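Local coordinates for protein angiogenin-1 (Salmo salar, PDB 7BFK) that probably cleaves RNA as a secreted endonuclease of the pancreatic ribonuclease family, in a form whose structure points to auto-inhibition, at residues C40-L48 and D116-T124; D52-G60 and V103-P112. All blocks are in the same frame, centred on the assembly; numbering follows the deposited sequence.

Contact 1: C40-L48 and D116-T124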
ATOM      1  N   CYS A  40      -0.831  13.617  -9.057  1.00 43.43           N
ATOM      2  CA  CYS A  40      -1.796  12.529  -8.781  1.00 41.33           C
ATOM      3  C   CYS A  40      -1.024  11.210  -8.819  1.00 38.48           C
ATOM      4  O   CYS A  40      -0.475  10.899  -9.887  1.00 38.04           O
ATOM      5  CB  CYS A  40      -2.908  12.493  -9.816  1.00 43.86           C
ATOM      6  SG  CYS A  40      -3.800  14.061  -9.995  1.00 48.68           S
ATOM      7  N   LYS A  41      -0.907  10.503  -7.702  1.00 36.66           N
ATOM      8  CA  LYS A  41      -0.263   9.165  -7.716  1.00 34.33           C
ATOM      9  C   LYS A  41      -1.134   8.297  -8.640  1.00 27.11           C
ATOM     10  O   LYS A  41      -2.369   8.395  -8.545  1.00 28.12           O
ATOM     11  CB  LYS A  41      -0.087   8.630  -6.292  1.00 32.50           C
ATOM     12  CG  LYS A  41       0.848   7.437  -6.200  1.00 32.52           C
ATOM     13  CD  LYS A  41       1.017   6.890  -4.807  1.00 34.24           C
ATOM     14  CE  LYS A  41       1.978   5.732  -4.776  1.00 36.05           C
ATOM     15  NZ  LYS A  41       1.959   5.063  -3.468  1.00 46.33           N
ATOM     16  N   LEU A  42      -0.537   7.539  -9.557  1.00 26.98           N
ATOM     17  CA  LEU A  42      -1.300   6.814 -10.620  1.00 27.56           C
ATOM     18  C   LEU A  42      -2.032   5.607 -10.042  1.00 26.98           C
ATOM     19  O   LEU A  42      -2.998   5.160 -10.678  1.00 26.96           O
ATOM     20  CB  LEU A  42      -0.359   6.416 -11.762  1.00 29.06           C
ATOM     21  CG  LEU A  42       0.212   7.607 -12.535  1.00 30.70           C
ATOM     22  CD1 LEU A  42       1.255   7.191 -13.539  1.00 29.52           C
ATOM     23  CD2 LEU A  42      -0.906   8.403 -13.203  1.00 36.28           C
ATOM     24  N   LYS A  43      -1.562   5.071  -8.914  1.00 24.82           N
ATOM     25  CA  LYS A  43      -2.208   3.925  -8.257  1.00 27.17           C
ATOM     26  C   LYS A  43      -1.735   3.821  -6.817  1.00 27.25           C
ATOM     27  O   LYS A  43      -0.576   4.192  -6.528  1.00 28.23           O
ATOM     28  CB  LYS A  43      -1.852   2.631  -8.997  1.00 27.35           C
ATOM     29  CG  LYS A  43      -2.519   1.376  -8.480  1.00 26.95           C
ATOM     30  CD  LYS A  43      -2.320   0.184  -9.418  1.00 24.86           C
ATOM     31  CE  LYS A  43      -0.860  -0.137  -9.657  1.00 26.10           C
ATOM     32  NZ  LYS A  43      -0.263  -0.850  -8.503  1.00 24.78           N
ATOM     33  N   ASN A  44      -2.607   3.335  -5.951  1.00 26.64           N
ATOM     34  CA  ASN A  44      -2.222   2.971  -4.575  1.00 25.97           C
ATOM     35  C   ASN A  44      -3.103   1.818  -4.135  1.00 24.57           C
ATOM     36  O   ASN A  44      -4.299   1.879  -4.369  1.00 27.78           O
ATOM     37  CB  ASN A  44      -2.286   4.125  -3.592  1.00 28.69           C
ATOM     38  CG  ASN A  44      -1.482   3.812  -2.352  1.00 27.89           C
ATOM     39  OD1 ASN A  44      -0.266   3.920  -2.385  1.00 27.99           O
ATOM     40  ND2 ASN A  44      -2.165   3.475  -1.263  1.00 27.55           N
ATOM     41  N   THR A  45      -2.488   0.804  -3.543  1.00 23.83           N
ATOM     42  CA  THR A  45      -3.155  -0.406  -3.025  1.00 24.70           C
ATOM     43  C   THR A  45      -3.162  -0.362  -1.484  1.00 24.73           C
ATOM     44  O   THR A  45      -2.071  -0.198  -0.868  1.00 25.73           O
ATOM     45  CB  THR A  45      -2.487  -1.663  -3.587  1.00 23.35           C
ATOM     46  OG1 THR A  45      -2.355  -1.523  -5.009  1.00 24.82           O
ATOM     47  CG2 THR A  45      -3.232  -2.923  -3.232  1.00 23.64           C
ATOM     48  N   PHE A  46      -4.337  -0.551  -0.912  1.00 23.25           N
ATOM     49  CA  PHE A  46      -4.606  -0.608   0.545  1.00 25.60           C
ATOM     50  C   PHE A  46      -4.921  -2.048   0.948  1.00 25.30           C
ATOM     51  O   PHE A  46      -5.711  -2.704   0.267  1.00 25.70           O
ATOM     52  CB  PHE A  46      -5.767   0.325   0.903  1.00 30.25           C
ATOM     53  CG  PHE A  46      -5.530   1.772   0.558  1.00 28.47           C
ATOM     54  CD1 PHE A  46      -5.868   2.260  -0.694  1.00 29.95           C
ATOM     55  CD2 PHE A  46      -4.967   2.646   1.481  1.00 32.50           C
ATOM     56  CE1 PHE A  46      -5.651   3.591  -1.017  1.00 32.42           C
ATOM     57  CE2 PHE A  46      -4.737   3.974   1.153  1.00 31.58           C
ATOM     58  CZ  PHE A  46      -5.076   4.441  -0.100  1.00 31.67           C
ATOM     59  N   ILE A  47      -4.280  -2.523   2.017  1.00 24.86           N
ATOM     60  CA  ILE A  47      -4.505  -3.874   2.600  1.00 24.99           C
ATOM     61  C   ILE A  47      -5.516  -3.742   3.746  1.00 25.58           C
ATOM     62  O   ILE A  47      -5.299  -2.922   4.647  1.00 25.46           O
ATOM     63  CB  ILE A  47      -3.193  -4.498   3.088  1.00 25.33           C
ATOM     64  CG1 ILE A  47      -2.113  -4.490   2.004  1.00 24.65           C
ATOM     65  CG2 ILE A  47      -3.444  -5.903   3.604  1.00 27.36           C
ATOM     66  CD1 ILE A  47      -0.743  -4.747   2.546  1.00 25.06           C
ATOM     67  N   LEU A  48      -6.566  -4.548   3.728  1.00 27.07           N
ATOM     68  CA  LEU A  48      -7.597  -4.537   4.799  1.00 31.67           C
ATOM     69  C   LEU A  48      -7.191  -5.553   5.863  1.00 31.96           C
ATOM     70  O   LEU A  48      -7.709  -6.657   5.835  1.00 31.68           O
ATOM     71  CB  LEU A  48      -8.972  -4.841   4.190  1.00 34.24           C
ATOM     72  CG  LEU A  48      -9.655  -3.662   3.492  1.00 36.35           C
ATOM     73  CD1 LEU A  48      -8.849  -3.156   2.311  1.00 37.16           C
ATOM     74  CD2 LEU A  48     -11.073  -4.017   3.040  1.00 42.41           C
ATOM     75  N   ASP A 116      10.253   5.826  -0.841  1.00 71.01           N
ATOM     76  CA  ASP A 116       9.831   7.034  -1.608  1.00 73.31           C
ATOM     77  C   ASP A 116       8.314   7.060  -1.817  1.00 69.30           C
ATOM     78  O   ASP A 116       7.818   8.074  -2.355  1.00 62.78           O
ATOM     79  CB  ASP A 116      10.556   7.131  -2.955  1.00 70.99           C
ATOM     80  CG  ASP A 116      11.942   7.743  -2.858  1.00 79.28           C
ATOM     81  OD1 ASP A 116      12.146   8.584  -1.955  1.00 76.31           O
ATOM     82  OD2 ASP A 116      12.808   7.372  -3.681  1.00 83.93           O
ATOM     83  N   GLY A 117       7.603   6.002  -1.426  1.00 62.08           N
ATOM     84  CA  GLY A 117       6.143   5.904  -1.617  1.00 65.67           C
ATOM     85  C   GLY A 117       5.724   6.415  -2.993  1.00 62.18           C
ATOM     86  O   GLY A 117       4.564   6.870  -3.129  1.00 62.19           O
ATOM     87  N   ASP A 118       6.652   6.394  -3.960  1.00 55.61           N
ATOM     88  CA  ASP A 118       6.409   6.766  -5.382  1.00 52.61           C
ATOM     89  C   ASP A 118       5.991   5.498  -6.143  1.00 47.48           C
ATOM     90  O   ASP A 118       5.631   5.605  -7.323  1.00 43.21           O
ATOM     91  CB  ASP A 118       7.625   7.447  -6.016  1.00 63.09           C
ATOM     92  CG  ASP A 118       8.950   6.733  -5.784  1.00 75.89           C
ATOM     93  OD1 ASP A 118       8.939   5.669  -5.132  1.00 84.92           O
ATOM     94  OD2 ASP A 118       9.988   7.258  -6.245  1.00 85.44           O
ATOM     95  N   VAL A 119       6.079   4.326  -5.512  1.00 41.45           N
ATOM     96  CA  VAL A 119       5.588   3.067  -6.140  1.00 38.99           C
ATOM     97  C   VAL A 119       4.459   2.531  -5.252  1.00 37.85           C
ATOM     98  O   VAL A 119       3.864   3.306  -4.482  1.00 44.51           O
ATOM     99  CB  VAL A 119       6.700   2.030  -6.421  1.00 46.49           C
ATOM    100  CG1 VAL A 119       6.160   0.779  -7.125  1.00 39.02           C
ATOM    101  CG2 VAL A 119       7.827   2.627  -7.255  1.00 46.50           C
ATOM    102  N   ASP A 120       4.176   1.254  -5.345  1.00 28.13           N
ATOM    103  CA  ASP A 120       3.012   0.664  -4.664  1.00 23.01           C
ATOM    104  C   ASP A 120       3.380  -0.772  -4.299  1.00 25.19           C
ATOM    105  O   ASP A 120       4.371  -1.310  -4.829  1.00 22.41           O
ATOM    106  CB  ASP A 120       1.816   0.765  -5.623  1.00 23.07           C
ATOM    107  CG  ASP A 120       0.470   0.391  -5.064  1.00 23.02           C
ATOM    108  OD1 ASP A 120       0.344   0.373  -3.818  1.00 24.07           O
ATOM    109  OD2 ASP A 120      -0.461   0.112  -5.898  1.00 23.28           O
ATOM    110  N   ILE A 121       2.594  -1.394  -3.449  1.00 23.47           N
ATOM    111  CA  ILE A 121       2.799  -2.825  -3.153  1.00 25.02           C
ATOM    112  C   ILE A 121       2.326  -3.587  -4.387  1.00 24.13           C
ATOM    113  O   ILE A 121       1.619  -2.988  -5.222  1.00 23.44           O
ATOM    114  CB  ILE A 121       2.056  -3.229  -1.878  1.00 23.67           C
ATOM    115  CG1 ILE A 121       0.562  -2.988  -2.015  1.00 24.66           C
ATOM    116  CG2 ILE A 121       2.633  -2.476  -0.673  1.00 25.27           C
ATOM    117  CD1 ILE A 121      -0.240  -3.684  -0.957  1.00 26.42           C
ATOM    118  N   GLY A 122       2.717  -4.843  -4.485  1.00 24.95           N
ATOM    119  CA  GLY A 122       2.324  -5.724  -5.592  1.00 23.78           C
ATOM    120  C   GLY A 122       1.205  -6.631  -5.165  1.00 25.92           C
ATOM    121  O   GLY A 122       0.939  -6.742  -3.939  1.00 23.31           O
ATOM    122  N   ILE A 123       0.548  -7.245  -6.143  1.00 25.14           N
ATOM    123  CA  ILE A 123      -0.536  -8.228  -5.929  1.00 25.10           C
ATOM    124  C   ILE A 123      -0.282  -9.375  -6.892  1.00 29.13           C
ATOM    125  O   ILE A 123       0.275  -9.125  -8.024  1.00 25.98           O
ATOM    126  CB  ILE A 123      -1.939  -7.617  -6.122  1.00 29.51           C
ATOM    127  CG1 ILE A 123      -2.099  -6.963  -7.496  1.00 31.24           C
ATOM    128  CG2 ILE A 123      -2.268  -6.661  -5.003  1.00 27.38           C
ATOM    129  CD1 ILE A 123      -3.535  -6.513  -7.793  1.00 34.15           C
ATOM    130  N   THR A 124      -0.640 -10.580  -6.478  1.00 29.38           N
ATOM    131  CA  THR A 124      -0.494 -11.783  -7.318  1.00 33.56           C
ATOM    132  C   THR A 124      -1.442 -12.893  -6.852  1.00 38.75           C
ATOM    133  O   THR A 124      -1.798 -12.911  -5.645  1.00 40.56           O
ATOM    134  CB  THR A 124       0.956 -12.259  -7.315  1.00 35.23           C
ATOM    135  OG1 THR A 124       0.999 -13.407  -8.166  1.00 34.61           O
ATOM    136  CG2 THR A 124       1.468 -12.583  -5.930  1.00 32.82           C
TER
HETATM  137  O   HOH W   1      -1.056  -3.347  -6.568  1.00 30.63           O

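Contact 2: D52-G60 and V103-P112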
ATOM      1  N   ASP A  52      -0.102  -6.209  12.576  1.00 34.93           N
ATOM      2  CA  ASP A  52       0.506  -7.507  12.978  1.00 37.68           C
ATOM      3  C   ASP A  52       0.415  -8.519  11.835  1.00 32.42           C
ATOM      4  O   ASP A  52       1.389  -9.222  11.623  1.00 35.39           O
ATOM      5  CB  ASP A  52      -0.099  -8.030  14.276  1.00 44.00           C
ATOM      6  CG  ASP A  52       0.480  -7.322  15.496  1.00 45.62           C
ATOM      7  OD1 ASP A  52       1.279  -6.366  15.310  1.00 50.21           O
ATOM      8  OD2 ASP A  52       0.136  -7.717  16.592  1.00 54.59           O
ATOM      9  N   GLN A  53      -0.692  -8.547  11.103  1.00 35.68           N
ATOM     10  CA  GLN A  53      -0.922  -9.508   9.995  1.00 39.06           C
ATOM     11  C   GLN A  53       0.040  -9.177   8.855  1.00 36.82           C
ATOM     12  O   GLN A  53       0.517 -10.099   8.176  1.00 35.79           O
ATOM     13  CB  GLN A  53      -2.350  -9.429   9.454  1.00 46.02           C
ATOM     14  CG  GLN A  53      -3.464  -9.611  10.491  1.00 51.54           C
ATOM     15  CD  GLN A  53      -4.818  -9.703   9.821  1.00 59.90           C
ATOM     16  OE1 GLN A  53      -5.787  -9.032  10.201  1.00 65.82           O
ATOM     17  NE2 GLN A  53      -4.896 -10.537   8.792  1.00 56.87           N
ATOM     18  N   VAL A  54       0.277  -7.896   8.615  1.00 32.32           N
ATOM     19  CA  VAL A  54       1.168  -7.460   7.508  1.00 32.02           C
ATOM     20  C   VAL A  54       2.625  -7.605   7.962  1.00 31.13           C
ATOM     21  O   VAL A  54       3.437  -8.051   7.130  1.00 29.73           O
ATOM     22  CB  VAL A  54       0.831  -6.039   7.013  1.00 33.69           C
ATOM     23  CG1 VAL A  54       1.692  -5.654   5.826  1.00 31.81           C
ATOM     24  CG2 VAL A  54      -0.647  -5.907   6.657  1.00 34.32           C
ATOM     25  N   GLN A  55       2.956  -7.269   9.221  1.00 33.65           N
ATOM     26  CA  GLN A  55       4.353  -7.380   9.716  1.00 33.24           C
ATOM     27  C   GLN A  55       4.766  -8.857   9.627  1.00 33.41           C
ATOM     28  O   GLN A  55       5.918  -9.129   9.249  1.00 35.03           O
ATOM     29  CB  GLN A  55       4.527  -6.815  11.129  1.00 37.62           C
ATOM     30  CG  GLN A  55       5.968  -6.919  11.631  1.00 41.84           C
ATOM     31  CD  GLN A  55       6.231  -6.219  12.946  1.00 44.50           C
ATOM     32  OE1 GLN A  55       5.369  -6.124  13.819  1.00 48.33           O
ATOM     33  NE2 GLN A  55       7.447  -5.711  13.092  1.00 55.02           N
ATOM     34  N   ALA A  56       3.828  -9.767   9.874  1.00 33.84           N
ATOM     35  CA  ALA A  56       4.065 -11.229   9.869  1.00 35.64           C
ATOM     36  C   ALA A  56       4.599 -11.690   8.503  1.00 36.59           C
ATOM     37  O   ALA A  56       5.277 -12.721   8.471  1.00 39.00           O
ATOM     38  CB  ALA A  56       2.794 -11.959  10.246  1.00 38.85           C
ATOM     39  N   ILE A  57       4.292 -10.980   7.411  1.00 33.79           N
ATOM     40  CA  ILE A  57       4.775 -11.344   6.041  1.00 32.47           C
ATOM     41  C   ILE A  57       6.308 -11.421   6.065  1.00 31.74           C
ATOM     42  O   ILE A  57       6.886 -12.254   5.330  1.00 34.95           O
ATOM     43  CB  ILE A  57       4.275 -10.343   4.978  1.00 27.56           C
ATOM     44  CG1 ILE A  57       2.758 -10.408   4.819  1.00 27.54           C
ATOM     45  CG2 ILE A  57       4.981 -10.574   3.647  1.00 27.74           C
ATOM     46  CD1 ILE A  57       2.164  -9.254   4.036  1.00 28.40           C
ATOM     47  N   CYS A  58       6.920 -10.585   6.889  1.00 33.94           N
ATOM     48  CA  CYS A  58       8.385 -10.445   7.033  1.00 35.67           C
ATOM     49  C   CYS A  58       8.931 -11.468   8.046  1.00 39.31           C
ATOM     50  O   CYS A  58      10.126 -11.723   7.998  1.00 43.81           O
ATOM     51  CB  CYS A  58       8.746  -9.027   7.469  1.00 35.31           C
ATOM     52  SG  CYS A  58       8.282  -7.731   6.280  1.00 35.75           S
ATOM     53  N   THR A  59       8.078 -12.071   8.883  1.00 40.84           N
ATOM     54  CA  THR A  59       8.524 -12.979   9.987  1.00 45.87           C
ATOM     55  C   THR A  59       7.740 -14.300  10.041  1.00 42.26           C
ATOM     56  O   THR A  59       7.218 -14.615  11.114  1.00 50.55           O
ATOM     57  CB  THR A  59       8.419 -12.265  11.339  1.00 45.03           C
ATOM     58  OG1 THR A  59       7.049 -11.933  11.587  1.00 46.97           O
ATOM     59  CG2 THR A  59       9.263 -11.012  11.395  1.00 48.78           C
ATOM     60  N   GLY A  60       7.669 -15.050   8.940  1.00 44.57           N
ATOM     61  CA  GLY A  60       7.060 -16.394   8.921  1.00 40.96           C
ATOM     62  C   GLY A  60       5.852 -16.498   8.019  1.00 43.14           C
ATOM     63  O   GLY A  60       5.413 -17.636   7.748  1.00 37.71           O
ATOM     64  N   VAL A 103      -0.027 -10.323  -1.385  1.00 27.18           N
ATOM     65  CA  VAL A 103       0.614  -9.000  -1.599  1.00 25.53           C
ATOM     66  C   VAL A 103       2.129  -9.198  -1.663  1.00 27.33           C
ATOM     67  O   VAL A 103       2.651 -10.189  -1.081  1.00 28.93           O
ATOM     68  CB  VAL A 103       0.200  -8.005  -0.515  1.00 25.92           C
ATOM     69  CG1 VAL A 103      -1.288  -7.719  -0.587  1.00 27.35           C
ATOM     70  CG2 VAL A 103       0.602  -8.501   0.868  1.00 28.61           C
ATOM     71  N   ILE A 104       2.798  -8.343  -2.419  1.00 27.34           N
ATOM     72  CA  ILE A 104       4.269  -8.357  -2.545  1.00 26.65           C
ATOM     73  C   ILE A 104       4.785  -7.045  -1.984  1.00 28.70           C
ATOM     74  O   ILE A 104       4.435  -5.997  -2.517  1.00 25.90           O
ATOM     75  CB  ILE A 104       4.706  -8.604  -3.984  1.00 30.39           C
ATOM     76  CG1 ILE A 104       3.999  -9.824  -4.582  1.00 30.64           C
ATOM     77  CG2 ILE A 104       6.220  -8.730  -4.009  1.00 30.86           C
ATOM     78  CD1 ILE A 104       4.039  -9.887  -6.094  1.00 36.98           C
ATOM     79  N   ILE A 105       5.577  -7.128  -0.930  1.00 27.00           N
ATOM     80  CA  ILE A 105       6.107  -5.944  -0.210  1.00 29.44           C
ATOM     81  C   ILE A 105       7.616  -6.092  -0.063  1.00 34.80           C
ATOM     82  O   ILE A 105       8.145  -7.157  -0.364  1.00 30.31           O
ATOM     83  CB  ILE A 105       5.436  -5.823   1.163  1.00 29.29           C
ATOM     84  CG1 ILE A 105       5.884  -6.947   2.103  1.00 30.63           C
ATOM     85  CG2 ILE A 105       3.928  -5.772   1.017  1.00 29.75           C
ATOM     86  CD1 ILE A 105       5.385  -6.802   3.512  1.00 31.26           C
ATOM     87  N   ALA A 106       8.253  -5.022   0.371  1.00 34.46           N
ATOM     88  CA  ALA A 106       9.667  -4.983   0.742  1.00 34.69           C
ATOM     89  C   ALA A 106       9.724  -5.144   2.255  1.00 37.96           C
ATOM     90  O   ALA A 106       8.847  -4.574   2.961  1.00 35.75           O
ATOM     91  CB  ALA A 106      10.296  -3.686   0.268  1.00 37.18           C
ATOM     92  N   CYS A 107      10.642  -5.966   2.732  1.00 37.28           N
ATOM     93  CA  CYS A 107      10.909  -6.170   4.171  1.00 37.97           C
ATOM     94  C   CYS A 107      12.316  -5.668   4.489  1.00 41.56           C
ATOM     95  O   CYS A 107      13.235  -5.988   3.729  1.00 43.61           O
ATOM     96  CB  CYS A 107      10.807  -7.639   4.567  1.00 39.06           C
ATOM     97  SG  CYS A 107       9.123  -8.309   4.484  1.00 37.41           S
ATOM     98  N   ASP A 108      12.441  -4.872   5.546  1.00 44.94           N
ATOM     99  CA  ASP A 108      13.731  -4.436   6.130  1.00 43.52           C
ATOM    100  C   ASP A 108      13.800  -5.153   7.467  1.00 42.96           C
ATOM    101  O   ASP A 108      13.186  -4.665   8.451  1.00 45.88           O
ATOM    102  CB  ASP A 108      13.822  -2.917   6.253  1.00 43.80           C
ATOM    103  CG  ASP A 108      15.238  -2.437   6.535  1.00 51.92           C
ATOM    104  OD1 ASP A 108      16.062  -3.260   6.967  1.00 48.44           O
ATOM    105  OD2 ASP A 108      15.507  -1.261   6.292  1.00 57.38           O
ATOM    106  N   GLY A 109      14.439  -6.312   7.497  1.00 43.41           N
ATOM    107  CA  GLY A 109      14.412  -7.161   8.694  1.00 41.34           C
ATOM    108  C   GLY A 109      12.977  -7.563   8.956  1.00 40.31           C
ATOM    109  O   GLY A 109      12.333  -8.037   8.001  1.00 40.02           O
ATOM    110  N   LYS A 110      12.456  -7.289  10.156  1.00 40.12           N
ATOM    111  CA  LYS A 110      11.086  -7.683  10.576  1.00 43.95           C
ATOM    112  C   LYS A 110      10.041  -6.648  10.131  1.00 40.12           C
ATOM    113  O   LYS A 110       8.861  -6.871  10.468  1.00 39.88           O
ATOM    114  CB  LYS A 110      10.998  -7.811  12.100  1.00 50.23           C
ATOM    115  CG  LYS A 110      11.028  -6.489  12.866  1.00 57.12           C
ATOM    116  CD  LYS A 110      10.657  -6.599  14.344  1.00 62.58           C
ATOM    117  CE  LYS A 110      11.819  -6.964  15.240  1.00 66.55           C
ATOM    118  NZ  LYS A 110      12.757  -5.829  15.407  1.00 66.65           N
ATOM    119  N   PHE A 111      10.442  -5.597   9.400  1.00 37.46           N
ATOM    120  CA  PHE A 111       9.581  -4.428   9.059  1.00 39.40           C
ATOM    121  C   PHE A 111       9.254  -4.290   7.575  1.00 35.89           C
ATOM    122  O   PHE A 111      10.127  -4.082   6.736  1.00 37.41           O
ATOM    123  CB  PHE A 111      10.254  -3.104   9.446  1.00 39.11           C
ATOM    124  CG  PHE A 111      10.482  -2.906  10.921  1.00 43.67           C
ATOM    125  CD1 PHE A 111       9.434  -2.561  11.761  1.00 39.61           C
ATOM    126  CD2 PHE A 111      11.756  -3.026  11.467  1.00 43.65           C
ATOM    127  CE1 PHE A 111       9.644  -2.368  13.119  1.00 41.40           C
ATOM    128  CE2 PHE A 111      11.965  -2.824  12.823  1.00 41.38           C
ATOM    129  CZ  PHE A 111      10.908  -2.502  13.648  1.00 42.52           C
ATOM    130  N   PRO A 112       7.955  -4.364   7.215  1.00 33.63           N
ATOM    131  CA  PRO A 112       7.508  -3.965   5.890  1.00 32.83           C
ATOM    132  C   PRO A 112       7.930  -2.506   5.677  1.00 32.76           C
ATOM    133  O   PRO A 112       7.815  -1.728   6.621  1.00 33.45           O
ATOM    134  CB  PRO A 112       5.979  -4.082   5.957  1.00 32.01           C
ATOM    135  CG  PRO A 112       5.741  -5.110   7.040  1.00 33.63           C
ATOM    136  CD  PRO A 112       6.864  -4.902   8.043  1.00 34.94           C
TER

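Contact 1: C40-L48 and D116-T124
Asp120 OD2 is held by two donors from strand 43-47. Thr45 OG1 gives it a hydrogen bond of 2.7 Å on the syn side. Lys43 NZ makes a salt bridge of 2.8 Å to the same Asp120 OD2 from the anti side. The other carboxylate oxygen, Asp120 OD1, takes the backbone N-H of Thr45 at 2.9 Å, with an N-H...O angle of 155°. All three donors stand a little out of the carboxylate plane. Since both oxygens are bonded, the carboxylate has little room to turn. The Lys43 chain reaches it by bending at chi3 and chi4. An alanine in place of Asp120 would probably leave Thr45 N and OG1 without these acceptors and Lys43 NZ without its opposite charge. A water bridges Thr45 OG1 to the carbonyl O of Ile121 beside this group. Residues 40-46 carry the Cys-Lys-x-x-Asn-Thr-Phe signature of pancreatic ribonucleases. In relatives such as RNase A, the lysine of the signature belongs to the active site and the threonine reads the pyrimidine base. Here Asp120 occupies the threonine's hydrogen-bonding groups, which is consistent with auto-inhibition by the C-terminal segment. Lys41 is engaged as well. Its fully extended chain brings NZ to the carbonyl O of Val119 at 2.8 Å, with a C=O...N angle of 161°. Lys41 NZ also makes a weak bond to Gly117 O, 3.2 Å. Asn44 OD1 receives Lys41 NZ at 2.7 Å, in the carbonyl plane, while Asn44 ND2 is bonded to Gln13 O. Further along, the Ile121 side chain lies across Thr45, and its CD1 meets Ile47 CG1 at 3.6 Å. His14 of helix 5-14 also touches Asp120.

Contact 2: D52-G60 and V103-P112
Cys58 and Cys107 are joined by a disulfide, SG to SG 2.1 Å, with a left-handed twist (chi3 -86°). Cys58 has the most surface buried here. Its sulfur also lies against the proline ring, with Cys58 SG 3.6 Å from Pro112 CD. Gln55, one turn earlier, crosses to the turn of the hairpin. Its CG is anti to the backbone N (chi1 -179°) and the chain runs straight on, alongside Lys110. From there Gln55 NE2 donates to the carbonyl O of Lys110 at 3.2 Å, at 150°. The acceptor lies in the plane of the Gln55 amide, but the donor sits well above the Lys110 carbonyl plane. The same NE2 also rests on the aliphatic part of Lys110, whose CG covers one face of the Phe111 ring near the rim. Ile57 supplies the apolar part. Its two branches spread over neighbouring inward residues of strand 93-108. Ile57 CD1 meets Val103 CG2 at 3.6 Å, and Ile57 CG2 meets Ile105 CD1 at 3.8 Å. Phe76 touches both Ile57 and Val103. The strand turns back through a type II' turn from Asp108 to Phe111. A disulfide tying the segment that carries helix 51-55 to the hairpin of strands 93-108 and 111-113 belongs to the pancreatic ribonuclease fold.

The centres of contact 1 and contact 2 lie about 16 Å apart, yet their second segments meet edge to edge in one sheet. Strand 122-124 runs antiparallel to strand 93-108, and Gly122 N probably donates to Ile104 O at 2.9 Å. Thr124 CG2 packs on Ile104 CD1 at 3.7 Å. Helix 5-14 joins the two as well: Phe10 touches Ile121 of contact 1 and both Val54 and Ile105 of contact 2. Contact 1 lies by the probable active-site cleft, where residues 117-121 meet Lys41, Lys43, Asn44 and Thr45 of the family signature. Contact 2 fixes the hairpin from which the chain leads, through residues 111-113, to that covering segment.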